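Local coordinates for Rho GTPase-activating protein 26 (Gallus gallus, PDB 1F7C) that accelerates GTP hydrolysis by the small GTPases RHOA and CDC42 through its Rho-GAP (BH) domain, the all-helical piece of the longer protein present here, at residues A[150-153]-A[154-158]; A[195-198]-A[199-202]. All blocks are in the same frame, centred on the assembly; numbering follows the deposited sequence.

Contact 1 (A[150-153]-A[154-158])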
loop_
_atom_site.group_PDB
_atom_site.type_symbol
_atom_site.label_atom_id
_atom_site.label_comp_id
_atom_site.label_asym_id
_atom_site.label_seq_id
_atom_site.Cartn_x
_atom_site.Cartn_y
_atom_site.Cartn_z
ATOM N N GLN A 150 -0.388 -11.264 -2.488
ATOM C CA GLN A 150 -0.876 -11.399 -1.129
ATOM C C GLN A 150 -0.675 -10.161 -0.277
ATOM O O GLN A 150 -1.605 -9.715 0.384
ATOM C CB GLN A 150 -0.216 -12.586 -0.442
ATOM C CG GLN A 150 -1.074 -13.832 -0.397
ATOM C CD GLN A 150 -0.418 -14.948 0.404
ATOM O OE1 GLN A 150 0.106 -14.714 1.503
ATOM N NE2 GLN A 150 -0.450 -16.166 -0.135
ATOM N N MET A 151 0.538 -9.617 -0.271
ATOM C CA MET A 151 0.798 -8.433 0.523
ATOM C C MET A 151 -0.007 -7.260 -0.015
ATOM O O MET A 151 -0.548 -6.466 0.747
ATOM C CB MET A 151 2.275 -8.079 0.510
ATOM C CG MET A 151 2.598 -7.016 1.515
ATOM S SD MET A 151 4.340 -6.938 1.858
ATOM C CE MET A 151 4.541 -8.446 2.787
ATOM N N LEU A 152 -0.077 -7.166 -1.336
ATOM C CA LEU A 152 -0.818 -6.113 -1.990
ATOM C C LEU A 152 -2.307 -6.217 -1.595
ATOM O O LEU A 152 -3.009 -5.212 -1.459
ATOM C CB LEU A 152 -0.654 -6.264 -3.504
ATOM C CG LEU A 152 -1.092 -5.103 -4.385
ATOM C CD1 LEU A 152 -0.255 -3.854 -4.063
ATOM C CD2 LEU A 152 -0.929 -5.510 -5.841
ATOM N N HIS A 153 -2.775 -7.445 -1.409
ATOM C CA HIS A 153 -4.163 -7.690 -1.036
ATOM C C HIS A 153 -4.463 -7.161 0.372
ATOM O O HIS A 153 -5.465 -6.476 0.579
ATOM C CB HIS A 153 -4.472 -9.189 -1.104
ATOM C CG HIS A 153 -5.920 -9.512 -0.918
ATOM N ND1 HIS A 153 -6.391 -10.804 -0.835
ATOM C CD2 HIS A 153 -7.007 -8.708 -0.821
ATOM C CE1 HIS A 153 -7.704 -10.782 -0.698
ATOM N NE2 HIS A 153 -8.103 -9.523 -0.686
ATOM N N LEU A 154 -3.598 -7.488 1.328
ATOM C CA LEU A 154 -3.759 -7.035 2.703
ATOM C C LEU A 154 -3.748 -5.522 2.760
ATOM O O LEU A 154 -4.540 -4.922 3.472
ATOM C CB LEU A 154 -2.626 -7.547 3.592
ATOM C CG LEU A 154 -2.506 -9.041 3.863
ATOM C CD1 LEU A 154 -1.206 -9.318 4.624
ATOM C CD2 LEU A 154 -3.697 -9.512 4.660
ATOM N N LEU A 155 -2.830 -4.909 2.021
ATOM C CA LEU A 155 -2.714 -3.464 1.998
ATOM C C LEU A 155 -3.919 -2.739 1.423
ATOM O O LEU A 155 -4.384 -1.777 2.017
ATOM C CB LEU A 155 -1.468 -3.043 1.228
ATOM C CG LEU A 155 -0.218 -2.816 2.074
ATOM C CD1 LEU A 155 0.988 -2.592 1.155
ATOM C CD2 LEU A 155 -0.442 -1.621 2.996
ATOM N N MET A 156 -4.413 -3.187 0.270
ATOM C CA MET A 156 -5.560 -2.532 -0.355
ATOM C C MET A 156 -6.867 -2.714 0.442
ATOM O O MET A 156 -7.709 -1.816 0.500
ATOM C CB MET A 156 -5.746 -3.033 -1.795
ATOM C CG MET A 156 -4.615 -2.674 -2.760
ATOM S SD MET A 156 -4.224 -0.908 -2.805
ATOM C CE MET A 156 -2.756 -0.888 -1.824
ATOM N N ASN A 157 -7.035 -3.882 1.050
ATOM C CA ASN A 157 -8.220 -4.155 1.849
ATOM C C ASN A 157 -8.229 -3.158 3.008
ATOM O O ASN A 157 -9.257 -2.547 3.310
ATOM C CB ASN A 157 -8.155 -5.585 2.387
ATOM C CG ASN A 157 -9.313 -5.923 3.300
ATOM O OD1 ASN A 157 -10.415 -6.221 2.844
ATOM N ND2 ASN A 157 -9.068 -5.872 4.602
ATOM N N HIS A 158 -7.061 -2.992 3.631
ATOM C CA HIS A 158 -6.875 -2.090 4.764
ATOM C C HIS A 158 -7.058 -0.618 4.400
ATOM O O HIS A 158 -7.683 0.143 5.152
ATOM C CB HIS A 158 -5.482 -2.297 5.386
ATOM C CG HIS A 158 -5.071 -1.208 6.332
ATOM N ND1 HIS A 158 -5.608 -1.070 7.595
ATOM C CD2 HIS A 158 -4.198 -0.182 6.182
ATOM C CE1 HIS A 158 -5.085 -0.009 8.181
ATOM N NE2 HIS A 158 -4.226 0.547 7.347
#
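M156 lays its side chain over the carbonyl of L152, one turn back on helix 146-164: its CG comes to 3.3 Å from L152 O and its CB to 3.5 Å from the same oxygen. With CG turned away from its own carbonyl carbon (chi1 -65°), bends at chi2 and chi3 turn CE toward L152, and it ends 4.5 Å from L152 CD1. That is a loose apolar contact, the one meeting of two side-chain ends between 150-153 and 154-158. Elsewhere side chains lean on backbone: L155 CB lies 3.6 Å from M151 O, and N157 CB 3.4 Å from H153 O.

What joins the two halves is a run of four i to i+4 alpha-helical hydrogen bonds. The amides of L154, L155, M156 and N157 donate in turn to the carbonyls of Q150, M151, L152 and H153; the second of these, L155 N to M151 O, measures 3.0 Å. All four are nearly straight, with N-H...O angles from 159° to 164°.

Around this rod the residues sort by face. The side chains of L152 and M156 both touch F216 of helix 212-217, while M156 also touches L208 and I209 of helix 198-210. M151 packs against F38 of helix 35-51; from the next turn H158 bonds through ND1 to E49 and through NE2 to Y59 OH. H153 stacks its ring on F216.

Chemically, the carbonyls of 150-153 are taken up by the amides of 154-157, while the polar ring of H158 is satisfied by E49 and Y59. The contact therefore implies a helix of the Rho-GAP fold with one buried face, M151, L152, L155 and M156, and one more open face, Q150, H153, L154 and N157.

Contact 2 (A[195-198]-A[199-202])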
loop_
_atom_site.group_PDB
_atom_site.type_symbol
_atom_site.label_atom_id
_atom_site.label_comp_id
_atom_site.label_asym_id
_atom_site.label_seq_id
_atom_site.Cartn_x
_atom_site.Cartn_y
_atom_site.Cartn_z
ATOM N N ILE A 195 8.184 11.561 -16.665
ATOM C CA ILE A 195 7.742 12.368 -15.539
ATOM C C ILE A 195 6.241 12.625 -15.656
ATOM O O ILE A 195 5.561 12.867 -14.660
ATOM C CB ILE A 195 8.493 13.728 -15.489
ATOM C CG1 ILE A 195 8.085 14.513 -14.237
ATOM C CG2 ILE A 195 8.176 14.549 -16.726
ATOM C CD1 ILE A 195 8.415 13.815 -12.922
ATOM N N MET A 196 5.722 12.552 -16.876
ATOM C CA MET A 196 4.307 12.793 -17.108
ATOM C C MET A 196 3.416 11.598 -16.795
ATOM O O MET A 196 2.196 11.699 -16.860
ATOM C CB MET A 196 4.102 13.265 -18.547
ATOM C CG MET A 196 4.811 14.590 -18.821
ATOM S SD MET A 196 4.594 15.220 -20.482
ATOM C CE MET A 196 5.964 14.418 -21.336
ATOM N N ASP A 197 4.026 10.470 -16.446
ATOM C CA ASP A 197 3.271 9.268 -16.100
ATOM C C ASP A 197 3.265 9.025 -14.589
ATOM O O ASP A 197 2.672 8.060 -14.121
ATOM C CB ASP A 197 3.844 8.028 -16.804
ATOM C CG ASP A 197 3.523 7.985 -18.291
ATOM O OD1 ASP A 197 2.505 8.579 -18.717
ATOM O OD2 ASP A 197 4.284 7.335 -19.037
ATOM N N ILE A 198 3.927 9.896 -13.832
ATOM C CA ILE A 198 3.973 9.755 -12.380
ATOM C C ILE A 198 2.570 9.850 -11.812
ATOM O O ILE A 198 2.202 9.116 -10.894
ATOM C CB ILE A 198 4.851 10.856 -11.732
ATOM C CG1 ILE A 198 6.311 10.677 -12.158
ATOM C CG2 ILE A 198 4.727 10.812 -10.214
ATOM C CD1 ILE A 198 6.916 9.346 -11.757
ATOM N N LYS A 199 1.777 10.754 -12.366
ATOM C CA LYS A 199 0.416 10.922 -11.897
ATOM C C LYS A 199 -0.391 9.632 -12.016
ATOM O O LYS A 199 -1.201 9.329 -11.143
ATOM C CB LYS A 199 -0.281 12.049 -12.662
ATOM C CG LYS A 199 -0.360 11.835 -14.161
ATOM C CD LYS A 199 -1.170 12.934 -14.822
ATOM C CE LYS A 199 -0.558 14.303 -14.556
ATOM N NZ LYS A 199 0.789 14.430 -15.175
ATOM N N PHE A 200 -0.175 8.872 -13.087
ATOM C CA PHE A 200 -0.910 7.623 -13.271
ATOM C C PHE A 200 -0.500 6.543 -12.280
ATOM O O PHE A 200 -1.223 5.575 -12.087
ATOM C CB PHE A 200 -0.749 7.095 -14.689
ATOM C CG PHE A 200 -1.287 8.017 -15.732
ATOM C CD1 PHE A 200 -0.527 9.088 -16.186
ATOM C CD2 PHE A 200 -2.567 7.836 -16.244
ATOM C CE1 PHE A 200 -1.036 9.973 -17.140
ATOM C CE2 PHE A 200 -3.085 8.711 -17.196
ATOM C CZ PHE A 200 -2.317 9.785 -17.647
ATOM N N GLN A 201 0.660 6.695 -11.657
ATOM C CA GLN A 201 1.081 5.715 -10.670
ATOM C C GLN A 201 0.073 5.811 -9.530
ATOM O O GLN A 201 -0.252 4.819 -8.878
ATOM C CB GLN A 201 2.471 6.039 -10.132
ATOM C CG GLN A 201 3.535 6.210 -11.201
ATOM C CD GLN A 201 4.938 6.111 -10.622
ATOM O OE1 GLN A 201 5.208 6.599 -9.520
ATOM N NE2 GLN A 201 5.841 5.482 -11.366
ATOM N N ASN A 202 -0.425 7.023 -9.303
ATOM C CA ASN A 202 -1.395 7.277 -8.255
ATOM C C ASN A 202 -2.786 6.739 -8.612
ATOM O O ASN A 202 -3.499 6.248 -7.744
ATOM C CB ASN A 202 -1.454 8.777 -7.958
ATOM C CG ASN A 202 -0.114 9.332 -7.510
ATOM O OD1 ASN A 202 0.852 8.590 -7.340
ATOM N ND2 ASN A 202 -0.051 10.644 -7.311
HETATM O O HOH W 1 2.758 13.079 -14.010
#
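K199 curls back over M196 O. Its CB lies 3.7 Å from I198 C, and CG, placed between the backbone N and the carbonyl carbon (chi1 59°), comes equally close to M196 O. CD stays beside that oxygen, and further bends at chi3 and chi4 bring NZ to 3.5 Å from M196 O; its bonded partner is a water, 2.7 Å from NZ. The same water accepts from K199 N and donates to I195 O, at 2.9 Å from the latter. One water thus ties the lysine's two nitrogens to the preceding 3-10 turn.

Beside it, the F200 ring presents its edge to the backbone: CE1 is 3.7 Å from M196 O, which lies near the ring plane. The D197 carboxylate stands almost perpendicular to the ring, the planes 81° apart, with OD1 4.0 Å from F200 CD1. F200 also touches K126.

Main-chain bonding is irregular here. F200 N and Q201 N both bond D197 O weakly, and Q201 N donates to I198 O at 3.0 Å with its nitrogen above the carbonyl plane. I198 and Q201 lie side by side, pointing the same way, with the Q201 amide next to I198 CD1, and both side chains reach P187.

The contact joins the 3-10 turn at 195-196 to the first residues of helix 198-210. Its chemistry implies that bent backbone bonds at this surface entry are supplemented by water, while D197 OD1 forms a salt bridge with K126, just after helix 115-125.

Contact 1 and contact 2 follow one another in sequence within the same Rho-GAP domain, with centres about 22 Å apart and nearest atoms about 9 Å apart, so they do not touch. Contact 1 lies nearer the middle, its centre about 7 Å from that of the chain, whereas contact 2 sits about 16 Å out at the surface. Helix 198-210 connects them indirectly: it starts in contact 2, and L208 and I209 near its far end meet M156 of contact 1. Both lie away from R60, the predicted arginine finger, although H158 in segment 154-158 bonds Y59, its neighbour in sequence.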